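Local atomic coordinates of putative SnoaL-like polyketide cyclase (Shewanella denitrificans, PDB entry 3LZA), a protein that is of unconfirmed function but, as a SnoaL-like member of the NTF2 clan, may act as a lyase of the polyketide cyclase type. Residues F96-G100 with K101-I105. Sequence-based numbering, arbitrary orientation.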
loop_
_atom_site.group_PDB
_atom_site.type_symbol
_atom_site.label_atom_id
_atom_site.label_comp_id
_atom_site.label_asym_id
_atom_site.label_seq_id
_atom_site.Cartn_x
_atom_site.Cartn_y
_atom_site.Cartn_z
ATOM N N PHE A 96 -22.077 10.996 5.272
ATOM C CA PHE A 96 -21.080 10.838 6.341
ATOM C C PHE A 96 -21.623 11.049 7.750
ATOM O O PHE A 96 -20.841 11.283 8.665
ATOM C CB PHE A 96 -19.958 11.861 6.144
ATOM C CG PHE A 96 -19.275 11.740 4.826
ATOM C CD1 PHE A 96 -18.235 10.857 4.663
ATOM C CD2 PHE A 96 -19.684 12.518 3.735
ATOM C CE1 PHE A 96 -17.602 10.739 3.424
ATOM C CE2 PHE A 96 -19.078 12.415 2.501
ATOM C CZ PHE A 96 -18.030 11.527 2.324
ATOM N N GLY A 97 -22.944 10.985 7.917
ATOM C CA GLY A 97 -23.590 11.187 9.208
ATOM C C GLY A 97 -23.759 12.632 9.658
ATOM O O GLY A 97 -24.011 12.874 10.826
ATOM N N LYS A 98 -23.628 13.592 8.732
ATOM C CA LYS A 98 -23.631 15.011 9.069
ATOM C C LYS A 98 -24.551 15.807 8.133
ATOM O O LYS A 98 -24.088 16.649 7.346
ATOM C CB LYS A 98 -22.201 15.572 8.995
ATOM C CG LYS A 98 -21.130 14.737 9.718
ATOM C CD LYS A 98 -21.069 15.124 11.163
ATOM C CE LYS A 98 -20.336 14.130 12.021
ATOM N NZ LYS A 98 -20.393 14.652 13.429
ATOM N N PRO A 99 -25.864 15.565 8.223
ATOM C CA PRO A 99 -26.796 16.335 7.406
ATOM C C PRO A 99 -26.740 17.797 7.757
ATOM O O PRO A 99 -26.509 18.151 8.937
ATOM C CB PRO A 99 -28.185 15.769 7.777
ATOM C CG PRO A 99 -27.985 14.893 8.944
ATOM C CD PRO A 99 -26.545 14.788 9.282
ATOM N N GLY A 100 -27.005 18.640 6.758
ATOM C CA GLY A 100 -27.137 20.073 6.957
ATOM C C GLY A 100 -25.798 20.791 7.030
ATOM O O GLY A 100 -25.765 21.981 7.376
ATOM N N LYS A 101 -24.713 20.065 6.709
ATOM C CA LYS A 101 -23.338 20.566 6.813
ATOM C C LYS A 101 -22.541 20.175 5.579
ATOM O O LYS A 101 -22.842 19.181 4.937
ATOM C CB LYS A 101 -22.618 19.971 8.032
ATOM C CG LYS A 101 -23.215 20.302 9.392
ATOM C CD LYS A 101 -22.543 19.469 10.502
ATOM C CE LYS A 101 -22.891 20.000 11.908
ATOM N NZ LYS A 101 -22.855 18.921 12.949
ATOM N N ILE A 102 -21.532 20.985 5.265
ATOM C CA ILE A 102 -20.554 20.686 4.261
ATOM C C ILE A 102 -19.340 20.159 5.042
ATOM O O ILE A 102 -18.746 20.885 5.862
ATOM C CB ILE A 102 -20.150 21.951 3.469
ATOM C CG1 ILE A 102 -21.386 22.600 2.831
ATOM C CG2 ILE A 102 -19.025 21.607 2.435
ATOM C CD1 ILE A 102 -21.968 21.702 1.661
ATOM N N ILE A 103 -18.996 18.900 4.824
ATOM C CA ILE A 103 -17.873 18.295 5.535
ATOM C C ILE A 103 -16.617 18.500 4.728
ATOM O O ILE A 103 -16.689 18.746 3.531
ATOM C CB ILE A 103 -18.087 16.804 5.930
ATOM C CG1 ILE A 103 -18.437 15.911 4.767
ATOM C CG2 ILE A 103 -19.214 16.693 6.958
ATOM C CD1 ILE A 103 -17.247 15.500 3.892
ATOM N N ASP A 104 -15.479 18.427 5.395
ATOM C CA ASP A 104 -14.189 18.574 4.719
ATOM C C ASP A 104 -13.189 17.606 5.379
ATOM O O ASP A 104 -12.900 17.727 6.579
ATOM C CB ASP A 104 -13.743 20.054 4.881
ATOM C CG ASP A 104 -12.666 20.484 3.838
ATOM O OD1 ASP A 104 -11.487 20.104 3.994
ATOM O OD2 ASP A 104 -12.968 21.262 2.905
ATOM N N ILE A 105 -12.641 16.676 4.614
ATOM C CA ILE A 105 -11.803 15.616 5.190
ATOM C C ILE A 105 -10.563 15.393 4.333
ATOM O O ILE A 105 -10.573 15.676 3.132
ATOM C CB ILE A 105 -12.570 14.283 5.363
ATOM C CG1 ILE A 105 -13.220 13.851 4.042
ATOM C CG2 ILE A 105 -13.571 14.401 6.524
ATOM C CD1 ILE A 105 -14.174 12.616 4.089
#
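With chi1 at 55°, Ile103 directs CG1 and CD1 to the ring of Phe96 and CG2 to Lys98, while a chi1 of -58° sets the Phe96 CG anti to its carbonyl carbon; the two residues meet across the arms that flank a turn. The reversal is a type II beta turn from Lys98 to Lys101, which leads into strand 102-115 of the NTF2-like sheet; Gly100, with its positive phi, occupies the third turn position. Ile103 CD1 sits over one face of the Phe96 ring in a CH-pi contact, 4.1 Å from the ring centroid and displaced toward the rim. On the same isoleucine, CG1 approaches Phe96 CD2 at 3.8 Å, and the other branch, CG2, rests against Lys98 CB, also at 3.8 Å. Were Ile103 cut back to an alanine, the Phe96 face would probably lose its methyl cover and a gap would open beside Lys98 CB and CG. Phe96 and Ile103 both pack against Leu89 of strand 80-93 and Leu138 of helix 131-139. Lys98 NZ and Lys101 NZ lie 5.0 Å apart and converge on the C-terminal carboxylate of Gln141, the first hydrogen-bonding its O and the second forming a salt bridge with OXT; the negative charge there probably favours their close approach. Farther along the strand, Ile105 CD1 reaches the Phe96 ring obliquely, 4.0 Å from CE1.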